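Long-range contact in SnoaL-like domain-containing protein (Sphaerobacter thermophilus, PDB 5TGN), which is of unknown function but belongs to the SnoaL-like branch of the NTF2 clan, whose members commonly enclose a small-molecule pocket: residues Ala55-Arg67 and Val74-Ala86. Numbering follows the deposited sequence.
Sequences AAPPATTAQIAER and VVLHGVVQTPRFA
Arg-67 lays its aliphatic CG over one face of the His-77 imidazole, 3.7 Å from the ring centroid and 10° off its normal, which meets the definition of a CH-pi contact. The chain bends at chi2 (-69°), and the guanidinium plane stands nearly perpendicular to the ring, with Ala-65 CB over one of its faces. A water bridges the pair, accepting from Arg-67 NH1 at 2.8 Å and lying in the ring plane beside His-77 ND1, while His-77 NE2 is hydrogen-bonded to Glu-91 OE2 on strand 88-97. Replacing His-77 by an alanine is likely to leave Arg-67 CG without its aromatic platform, the guanidinium freer to turn, and Glu-91 short of a partner.

The backbones form an antiparallel hairpin, strands 60-69 and 73-81. Thr-60/Gln-81 and Ala-62/Val-79 are reciprocally hydrogen-bonded pairs, as is Ala-65/His-77, but the register slips by one between Ala-62 and Ala-65: a beta bulge, where Gln-63 takes left-handed backbone angles. Its extended side chain crosses Val-79, and Gln-63 OE1 lies 3.7 Å from Val-79 CG2. On the face toward helix 6-18, Leu-76 CD2 packs against Glu-66 CB (4.0 Å), whose carboxylate reaches Arg-11 in a salt bridge. Main-chain bonding thus joins the strands, while the polar ends of His-77 and Glu-66 tie the hairpin to the neighbouring strand and helix.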
# COMPACT_ATOMS: atom_id res chain seq x y z
N ALA A 55 -10.76 6.79 3.89
CA ALA A 55 -9.97 6.96 2.67
C ALA A 55 -10.16 5.84 1.64
O ALA A 55 -9.69 5.98 0.50
CB ALA A 55 -8.49 7.09 3.05
N ALA A 56 -10.85 4.75 2.01
CA ALA A 56 -11.09 3.63 1.10
C ALA A 56 -12.01 4.02 -0.06
O ALA A 56 -12.93 4.82 0.12
CB ALA A 56 -11.73 2.46 1.86
N PRO A 57 -11.81 3.45 -1.24
CA PRO A 57 -12.79 3.63 -2.33
C PRO A 57 -14.07 2.88 -2.01
O PRO A 57 -14.04 1.94 -1.20
CB PRO A 57 -12.08 3.01 -3.54
CG PRO A 57 -11.18 1.97 -2.94
CD PRO A 57 -10.69 2.56 -1.65
N PRO A 58 -15.21 3.29 -2.60
CA PRO A 58 -16.39 2.41 -2.59
C PRO A 58 -15.99 0.98 -2.94
O PRO A 58 -15.35 0.74 -3.98
CB PRO A 58 -17.30 3.03 -3.65
CG PRO A 58 -16.94 4.47 -3.62
CD PRO A 58 -15.47 4.54 -3.33
N ALA A 59 -16.31 0.05 -2.06
CA ALA A 59 -15.90 -1.34 -2.20
C ALA A 59 -16.84 -2.19 -1.38
O ALA A 59 -17.46 -1.71 -0.43
CB ALA A 59 -14.44 -1.53 -1.76
N THR A 60 -16.96 -3.46 -1.74
CA THR A 60 -17.66 -4.41 -0.89
C THR A 60 -16.71 -5.55 -0.55
O THR A 60 -15.94 -6.01 -1.40
CB THR A 60 -18.94 -4.97 -1.54
OG1 THR A 60 -18.58 -5.76 -2.69
CG2 THR A 60 -19.86 -3.86 -1.97
N THR A 61 -16.78 -6.00 0.70
CA THR A 61 -15.92 -7.04 1.24
C THR A 61 -16.78 -8.26 1.51
O THR A 61 -17.63 -8.23 2.41
CB THR A 61 -15.26 -6.57 2.53
OG1 THR A 61 -14.51 -5.38 2.28
CG2 THR A 61 -14.37 -7.65 3.08
N ALA A 62 -16.55 -9.34 0.77
CA ALA A 62 -17.40 -10.53 0.84
C ALA A 62 -16.53 -11.79 0.73
O ALA A 62 -15.29 -11.73 0.83
CB ALA A 62 -18.48 -10.47 -0.25
N GLN A 63 -17.19 -12.93 0.55
CA GLN A 63 -16.57 -14.26 0.53
C GLN A 63 -15.59 -14.43 1.69
O GLN A 63 -14.44 -14.85 1.52
CB GLN A 63 -15.87 -14.54 -0.79
CG GLN A 63 -16.77 -14.49 -2.03
CD GLN A 63 -15.96 -14.58 -3.30
OE1 GLN A 63 -15.93 -13.65 -4.10
NE2 GLN A 63 -15.28 -15.71 -3.49
N ILE A 64 -16.04 -14.07 2.89
CA ILE A 64 -15.19 -14.15 4.07
C ILE A 64 -15.04 -15.61 4.48
O ILE A 64 -16.02 -16.33 4.66
CB ILE A 64 -15.77 -13.32 5.21
CG1 ILE A 64 -15.78 -11.84 4.79
CG2 ILE A 64 -14.94 -13.53 6.47
CD1 ILE A 64 -14.39 -11.20 4.81
N ALA A 65 -13.80 -16.05 4.61
CA ALA A 65 -13.50 -17.33 5.23
C ALA A 65 -12.81 -17.04 6.55
O ALA A 65 -11.84 -16.28 6.61
CB ALA A 65 -12.63 -18.21 4.33
N GLU A 66 -13.35 -17.61 7.62
CA GLU A 66 -12.78 -17.46 8.95
C GLU A 66 -11.70 -18.53 9.07
O GLU A 66 -12.00 -19.70 9.28
CB GLU A 66 -13.89 -17.58 10.00
CG GLU A 66 -15.23 -16.98 9.47
CD GLU A 66 -16.31 -16.69 10.53
OE1 GLU A 66 -16.58 -17.57 11.40
OE2 GLU A 66 -16.93 -15.59 10.47
N ARG A 67 -10.45 -18.13 8.86
CA ARG A 67 -9.33 -19.08 8.86
C ARG A 67 -8.88 -19.47 10.26
O ARG A 67 -8.49 -20.61 10.50
CB ARG A 67 -8.14 -18.51 8.09
CG ARG A 67 -8.42 -18.18 6.65
CD ARG A 67 -8.64 -19.43 5.83
NE ARG A 67 -8.70 -19.10 4.41
CZ ARG A 67 -9.37 -19.79 3.49
NH1 ARG A 67 -9.34 -19.38 2.22
NH2 ARG A 67 -10.06 -20.87 3.83
N VAL A 74 -8.02 -13.53 15.53
CA VAL A 74 -8.87 -13.96 14.42
C VAL A 74 -8.15 -13.64 13.11
O VAL A 74 -7.63 -12.53 12.93
CB VAL A 74 -10.25 -13.28 14.46
CG1 VAL A 74 -11.07 -13.66 13.24
CG2 VAL A 74 -11.01 -13.65 15.75
N VAL A 75 -8.14 -14.60 12.18
CA VAL A 75 -7.71 -14.36 10.81
C VAL A 75 -8.90 -14.56 9.89
O VAL A 75 -9.48 -15.66 9.84
CB VAL A 75 -6.55 -15.27 10.41
CG1 VAL A 75 -6.09 -14.97 8.97
CG2 VAL A 75 -5.39 -15.13 11.41
N LEU A 76 -9.26 -13.52 9.13
CA LEU A 76 -10.24 -13.64 8.05
C LEU A 76 -9.53 -13.48 6.70
O LEU A 76 -8.62 -12.66 6.57
CB LEU A 76 -11.34 -12.58 8.13
CG LEU A 76 -12.06 -12.39 9.47
CD1 LEU A 76 -13.04 -11.23 9.33
CD2 LEU A 76 -12.75 -13.70 9.90
N HIS A 77 -9.95 -14.27 5.72
CA HIS A 77 -9.59 -14.05 4.32
C HIS A 77 -10.85 -13.63 3.58
O HIS A 77 -11.95 -14.09 3.89
CB HIS A 77 -8.99 -15.30 3.69
CG HIS A 77 -7.60 -15.60 4.18
ND1 HIS A 77 -6.80 -16.56 3.60
CD2 HIS A 77 -6.87 -15.05 5.18
CE1 HIS A 77 -5.64 -16.60 4.22
NE2 HIS A 77 -5.65 -15.69 5.19
N GLY A 78 -10.69 -12.71 2.62
CA GLY A 78 -11.87 -12.23 1.93
C GLY A 78 -11.52 -11.66 0.58
O GLY A 78 -10.35 -11.57 0.20
N VAL A 79 -12.56 -11.29 -0.16
CA VAL A 79 -12.42 -10.70 -1.49
C VAL A 79 -13.01 -9.30 -1.40
O VAL A 79 -14.14 -9.13 -0.94
CB VAL A 79 -13.12 -11.55 -2.57
CG1 VAL A 79 -12.96 -10.92 -3.96
CG2 VAL A 79 -12.59 -12.97 -2.57
N VAL A 80 -12.25 -8.30 -1.82
CA VAL A 80 -12.74 -6.92 -1.88
C VAL A 80 -13.00 -6.57 -3.35
O VAL A 80 -12.08 -6.64 -4.17
CB VAL A 80 -11.75 -5.93 -1.25
CG1 VAL A 80 -12.25 -4.48 -1.42
CG2 VAL A 80 -11.56 -6.26 0.25
N GLN A 81 -14.24 -6.25 -3.68
CA GLN A 81 -14.60 -5.83 -5.03
C GLN A 81 -14.93 -4.35 -5.08
O GLN A 81 -15.48 -3.79 -4.12
CB GLN A 81 -15.77 -6.66 -5.56
CG GLN A 81 -15.35 -8.12 -5.74
CD GLN A 81 -16.48 -8.99 -6.22
OE1 GLN A 81 -17.24 -9.52 -5.41
NE2 GLN A 81 -16.59 -9.16 -7.54
N THR A 82 -14.62 -3.73 -6.21
CA THR A 82 -14.85 -2.31 -6.46
C THR A 82 -15.48 -2.12 -7.83
O THR A 82 -15.56 -3.07 -8.63
CB THR A 82 -13.54 -1.52 -6.40
OG1 THR A 82 -12.62 -2.07 -7.35
CG2 THR A 82 -12.91 -1.51 -4.98
N PRO A 83 -15.97 -0.91 -8.12
CA PRO A 83 -16.59 -0.66 -9.43
C PRO A 83 -15.68 -0.89 -10.62
O PRO A 83 -16.18 -1.26 -11.69
CB PRO A 83 -17.03 0.81 -9.34
CG PRO A 83 -17.38 0.99 -7.91
CD PRO A 83 -16.35 0.14 -7.15
N ARG A 84 -14.38 -0.64 -10.49
CA ARG A 84 -13.53 -0.67 -11.67
C ARG A 84 -12.28 -1.53 -11.49
O ARG A 84 -11.72 -2.01 -12.48
CB ARG A 84 -13.12 0.76 -12.05
CG ARG A 84 -12.32 0.90 -13.35
CD ARG A 84 -13.12 0.49 -14.57
NE ARG A 84 -12.29 -0.26 -15.51
CZ ARG A 84 -12.49 -1.54 -15.83
NH1 ARG A 84 -11.68 -2.16 -16.70
NH2 ARG A 84 -13.52 -2.19 -15.32
N PHE A 85 -11.80 -1.72 -10.27
CA PHE A 85 -10.54 -2.43 -10.11
C PHE A 85 -10.77 -3.93 -9.99
O PHE A 85 -11.89 -4.39 -9.79
CB PHE A 85 -9.76 -1.88 -8.92
CG PHE A 85 -9.58 -0.39 -8.97
CD1 PHE A 85 -9.06 0.21 -10.12
CD2 PHE A 85 -10.00 0.41 -7.93
CE1 PHE A 85 -8.94 1.60 -10.20
CE2 PHE A 85 -9.88 1.80 -8.01
CZ PHE A 85 -9.35 2.38 -9.15
N ALA A 86 -9.68 -4.70 -10.15
CA ALA A 86 -9.77 -6.14 -10.07
C ALA A 86 -10.07 -6.57 -8.63
O ALA A 86 -9.66 -5.88 -7.69
CB ALA A 86 -8.48 -6.80 -10.55
O HOH W 1 -7.50 -17.53 1.15